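Local coordinates for protein flavin prenyltransferase UbiX (Methanocaldococcus jannaschii, PDB 6M8V) that probably transfers a dimethylallyl group from dimethylallyl phosphate to reduced FMN, making the prenylated flavin cofactor used by UbiD decarboxylases, at residues Met1-Val13 and Ala27-Ile41. Residues are numbered along the deposited sequence; the frame is centred on the assembly and turned at random.
Sequences MKIIVCITGASGV and AEVNLIISNSAKKII. With FMN (flavin mononucleotide), chain B.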
# COMPACT_ATOMS: atom_id res chain seq x y z
N MET A 1 16.24 -30.93 -21.79
CA MET A 1 15.99 -29.67 -21.09
C MET A 1 16.65 -28.51 -21.82
O MET A 1 17.85 -28.51 -22.06
CB MET A 1 16.50 -29.75 -19.64
CG MET A 1 16.40 -28.46 -18.86
SD MET A 1 16.59 -28.69 -17.08
CE MET A 1 14.99 -29.38 -16.65
N LYS A 2 15.84 -27.51 -22.20
CA LYS A 2 16.32 -26.35 -22.93
C LYS A 2 16.48 -25.17 -21.97
O LYS A 2 15.48 -24.68 -21.42
CB LYS A 2 15.37 -26.00 -24.07
CG LYS A 2 15.95 -25.06 -25.12
CD LYS A 2 14.91 -24.69 -26.16
CE LYS A 2 15.49 -23.80 -27.26
NZ LYS A 2 14.46 -23.44 -28.28
N ILE A 3 17.71 -24.72 -21.78
CA ILE A 3 18.05 -23.69 -20.81
C ILE A 3 18.66 -22.51 -21.54
O ILE A 3 19.60 -22.68 -22.32
CB ILE A 3 19.01 -24.22 -19.73
CG1 ILE A 3 18.38 -25.41 -19.00
CG2 ILE A 3 19.38 -23.12 -18.74
CD1 ILE A 3 19.35 -26.18 -18.12
N ILE A 4 18.13 -21.32 -21.29
CA ILE A 4 18.68 -20.08 -21.84
C ILE A 4 19.63 -19.50 -20.80
O ILE A 4 19.21 -19.15 -19.69
CB ILE A 4 17.57 -19.08 -22.21
CG1 ILE A 4 16.36 -19.80 -22.80
CG2 ILE A 4 18.10 -18.02 -23.17
CD1 ILE A 4 16.59 -20.37 -24.18
N VAL A 5 20.91 -19.39 -21.15
CA VAL A 5 21.91 -18.78 -20.29
C VAL A 5 22.18 -17.37 -20.80
O VAL A 5 22.55 -17.19 -21.97
CB VAL A 5 23.20 -19.61 -20.23
CG1 VAL A 5 24.28 -18.86 -19.47
CG2 VAL A 5 22.93 -20.96 -19.58
N CYS A 6 21.98 -16.38 -19.94
CA CYS A 6 22.14 -14.97 -20.29
C CYS A 6 23.23 -14.37 -19.42
O CYS A 6 23.10 -14.34 -18.19
CB CYS A 6 20.82 -14.21 -20.12
SG CYS A 6 19.36 -14.95 -20.90
N ILE A 7 24.28 -13.86 -20.05
CA ILE A 7 25.40 -13.24 -19.36
C ILE A 7 25.29 -11.73 -19.53
O ILE A 7 25.31 -11.23 -20.66
CB ILE A 7 26.76 -13.74 -19.88
CG1 ILE A 7 26.72 -15.26 -20.10
CG2 ILE A 7 27.88 -13.34 -18.93
CD1 ILE A 7 28.06 -15.85 -20.57
N THR A 8 25.20 -11.00 -18.42
CA THR A 8 25.14 -9.55 -18.47
C THR A 8 26.38 -8.95 -17.81
O THR A 8 27.16 -9.64 -17.15
CB THR A 8 23.86 -9.02 -17.79
OG1 THR A 8 23.86 -9.36 -16.40
CG2 THR A 8 22.63 -9.59 -18.46
N GLY A 9 26.55 -7.65 -18.02
CA GLY A 9 27.77 -6.97 -17.61
C GLY A 9 27.90 -6.73 -16.12
O GLY A 9 27.77 -5.60 -15.65
N ALA A 10 28.18 -7.78 -15.35
CA ALA A 10 28.49 -7.62 -13.95
C ALA A 10 29.66 -8.54 -13.62
O ALA A 10 29.93 -9.50 -14.34
CB ALA A 10 27.29 -7.92 -13.05
N SER A 11 30.36 -8.22 -12.54
CA SER A 11 31.51 -9.02 -12.15
C SER A 11 31.07 -10.44 -11.81
O SER A 11 29.95 -10.68 -11.34
CB SER A 11 32.22 -8.39 -10.95
OG SER A 11 33.44 -9.07 -10.67
N GLY A 12 31.96 -11.40 -12.05
CA GLY A 12 31.68 -12.78 -11.77
C GLY A 12 31.20 -13.60 -12.95
O GLY A 12 30.45 -14.56 -12.75
N VAL A 13 31.60 -13.25 -14.17
CA VAL A 13 31.25 -14.05 -15.33
C VAL A 13 31.86 -15.44 -15.28
O VAL A 13 31.45 -16.31 -16.06
CB VAL A 13 31.68 -13.34 -16.63
CG1 VAL A 13 30.74 -12.17 -16.93
CG2 VAL A 13 33.12 -12.86 -16.53
N ALA A 27 22.22 -30.72 -21.28
CA ALA A 27 21.06 -29.91 -21.62
C ALA A 27 21.32 -29.17 -22.92
O ALA A 27 22.47 -28.89 -23.27
CB ALA A 27 20.71 -28.92 -20.50
N GLU A 28 20.23 -28.86 -23.63
CA GLU A 28 20.30 -27.98 -24.79
C GLU A 28 20.40 -26.55 -24.29
O GLU A 28 19.46 -26.03 -23.67
CB GLU A 28 19.08 -28.16 -25.69
CG GLU A 28 19.20 -27.44 -27.03
CD GLU A 28 17.89 -27.41 -27.80
OE1 GLU A 28 17.73 -26.54 -28.69
OE2 GLU A 28 17.01 -28.25 -27.52
N VAL A 29 21.53 -25.90 -24.54
CA VAL A 29 21.84 -24.61 -23.95
C VAL A 29 21.84 -23.56 -25.06
O VAL A 29 22.58 -23.68 -26.05
CB VAL A 29 23.19 -24.63 -23.22
CG1 VAL A 29 23.57 -23.24 -22.75
CG2 VAL A 29 23.13 -25.61 -22.05
N ASN A 30 21.00 -22.54 -24.90
CA ASN A 30 21.05 -21.35 -25.73
C ASN A 30 21.70 -20.22 -24.94
O ASN A 30 21.40 -20.02 -23.76
CB ASN A 30 19.65 -20.94 -26.19
CG ASN A 30 19.04 -21.93 -27.16
OD1 ASN A 30 19.36 -23.12 -27.14
ND2 ASN A 30 18.16 -21.45 -28.03
N LEU A 31 22.61 -19.50 -25.60
CA LEU A 31 23.45 -18.52 -24.93
C LEU A 31 23.24 -17.14 -25.54
O LEU A 31 23.18 -16.99 -26.76
CB LEU A 31 24.92 -18.91 -25.04
CG LEU A 31 26.00 -18.01 -24.42
CD1 LEU A 31 25.84 -17.92 -22.91
CD2 LEU A 31 27.37 -18.55 -24.78
N ILE A 32 23.12 -16.14 -24.67
CA ILE A 32 23.10 -14.73 -25.07
C ILE A 32 24.09 -14.00 -24.17
O ILE A 32 24.11 -14.20 -22.96
CB ILE A 32 21.70 -14.10 -24.94
CG1 ILE A 32 20.63 -15.04 -25.50
CG2 ILE A 32 21.66 -12.75 -25.65
CD1 ILE A 32 19.21 -14.68 -25.07
N ILE A 33 24.92 -13.15 -24.78
CA ILE A 33 25.94 -12.38 -24.06
C ILE A 33 25.76 -10.92 -24.44
O ILE A 33 25.83 -10.56 -25.62
CB ILE A 33 27.37 -12.86 -24.39
CG1 ILE A 33 27.49 -14.37 -24.15
CG2 ILE A 33 28.39 -12.11 -23.56
CD1 ILE A 33 28.82 -14.97 -24.60
N SER A 34 25.53 -10.07 -23.44
CA SER A 34 25.38 -8.65 -23.71
C SER A 34 26.73 -8.02 -24.06
O SER A 34 27.79 -8.56 -23.74
CB SER A 34 24.78 -7.92 -22.51
OG SER A 34 25.71 -7.85 -21.44
N ASN A 35 26.67 -6.87 -24.72
CA ASN A 35 27.89 -6.18 -25.12
C ASN A 35 28.77 -5.86 -23.92
O ASN A 35 30.00 -6.02 -23.98
CB ASN A 35 27.56 -4.90 -25.89
CG ASN A 35 27.20 -5.16 -27.33
OD1 ASN A 35 27.61 -6.17 -27.92
ND2 ASN A 35 26.42 -4.26 -27.92
N SER A 36 28.16 -5.42 -22.81
CA SER A 36 28.93 -5.15 -21.60
C SER A 36 29.60 -6.41 -21.07
O SER A 36 30.76 -6.37 -20.63
CB SER A 36 28.03 -4.54 -20.53
OG SER A 36 27.49 -3.30 -20.96
N ALA A 37 28.89 -7.54 -21.10
CA ALA A 37 29.46 -8.79 -20.62
C ALA A 37 30.63 -9.24 -21.49
O ALA A 37 31.58 -9.85 -20.99
CB ALA A 37 28.39 -9.88 -20.55
N LYS A 38 30.58 -8.95 -22.80
CA LYS A 38 31.70 -9.29 -23.66
C LYS A 38 32.98 -8.62 -23.18
O LYS A 38 34.04 -9.25 -23.13
CB LYS A 38 31.40 -8.89 -25.11
CG LYS A 38 30.34 -9.73 -25.80
CD LYS A 38 30.01 -9.14 -27.16
CE LYS A 38 29.04 -10.01 -27.94
NZ LYS A 38 28.65 -9.36 -29.22
N LYS A 39 32.89 -7.34 -22.79
CA LYS A 39 34.06 -6.66 -22.25
C LYS A 39 34.48 -7.22 -20.90
O LYS A 39 35.67 -7.27 -20.59
CB LYS A 39 33.78 -5.16 -22.14
CG LYS A 39 33.47 -4.48 -23.46
CD LYS A 39 32.67 -3.21 -23.25
CE LYS A 39 32.30 -2.56 -24.57
NZ LYS A 39 31.29 -1.47 -24.37
N ILE A 40 33.52 -7.66 -20.08
CA ILE A 40 33.87 -8.16 -18.76
C ILE A 40 34.51 -9.55 -18.85
O ILE A 40 35.45 -9.86 -18.12
CB ILE A 40 32.63 -8.15 -17.84
CG1 ILE A 40 32.23 -6.71 -17.56
CG2 ILE A 40 32.91 -8.90 -16.54
CD1 ILE A 40 31.28 -6.54 -16.39
N ILE A 41 34.01 -10.39 -19.76
CA ILE A 41 34.66 -11.68 -20.03
C ILE A 41 36.12 -11.46 -20.41
O ILE A 41 37.02 -12.16 -19.93
CB ILE A 41 33.90 -12.44 -21.13
CG1 ILE A 41 32.52 -12.88 -20.65
CG2 ILE A 41 34.72 -13.63 -21.62
CD1 ILE A 41 31.64 -13.38 -21.78
N1 FMN B . 27.03 -3.53 -12.58
C2 FMN B . 26.45 -4.25 -11.55
O2 FMN B . 25.27 -4.07 -11.33
N3 FMN B . 27.18 -5.16 -10.79
C4 FMN B . 28.52 -5.34 -11.09
O4 FMN B . 29.23 -6.14 -10.46
C4A FMN B . 29.10 -4.62 -12.12
N5 FMN B . 30.44 -4.82 -12.38
C5A FMN B . 31.03 -4.11 -13.40
C6 FMN B . 32.37 -4.33 -13.65
C7 FMN B . 33.00 -3.63 -14.66
C7M FMN B . 34.44 -3.89 -14.92
C8 FMN B . 32.28 -2.72 -15.43
C8M FMN B . 32.99 -1.98 -16.52
C9 FMN B . 30.93 -2.50 -15.18
C9A FMN B . 30.30 -3.20 -14.16
N10 FMN B . 28.96 -3.00 -13.89
C10 FMN B . 28.36 -3.71 -12.87
C1' FMN B . 28.16 -2.00 -14.70
C2' FMN B . 27.26 -2.67 -15.73
O2' FMN B . 28.04 -3.38 -16.66
C3' FMN B . 26.41 -1.65 -16.48
O3' FMN B . 25.34 -1.22 -15.66
C4' FMN B . 25.91 -2.22 -17.80
O4' FMN B . 25.10 -1.26 -18.45
C5' FMN B . 25.12 -3.52 -17.66
O5' FMN B . 24.52 -3.82 -18.90
P FMN B . 24.03 -5.32 -19.27
O1P FMN B . 25.23 -6.22 -19.35
O2P FMN B . 23.12 -5.81 -18.17
O3P FMN B . 23.29 -5.30 -20.58
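I7 points to the face of the sheet that also carries V5, L31 and I33, and packs there on L31 and I33 of the neighbouring strand: with CG1 anti to the carbonyl carbon (chi1 -42°), its CD1 reaches L31 CD1 at 3.8 Å and lies beside I33 CG1, while CG2 meets A37 CB at 3.9 Å, where the helix begins. A branched chain suits this junction because its two arms serve strand and helix at once; an alanine here would probably open a gap between L31, I33 and A37 and let the start of helix 35-45 shift. On the other face, I32 CD1 lies against I4 CG2 and C6 SG, and beyond them the extended K2 passes its CE 3.6 Å from N30 ND2.

Between these two layers of side chains, strands 2-7 and 28-33 run parallel, joined by a ladder that ends with S34 N donating to I7 O at 3.0 Å, the N-H...O angle a nearly straight 176°. Past this last rung the loop after strand 2-7 lies against the first turns of helix 35-45, and both face FMN. S34 OG donates to phosphate O1P at 2.7 Å and accepts from A37 N as the helix N-cap, so one small hydroxyl serves both. G9 N also points at O1P, in a bond modelled as doubtfully short; glycine suits the place because the position a CB would take is only 2.5 Å from S36 CB. I40 CD1 packs against G9 C at 3.4 Å, and S11 N donates to flavin O4.

This is the first beta-alpha-beta unit of a Rossmann-like flavoprotein sheet, with helix 13-22 as its crossover. The phosphate sits before the N-terminus of helix 35-45, whose dipole would probably help stabilise its negative charge.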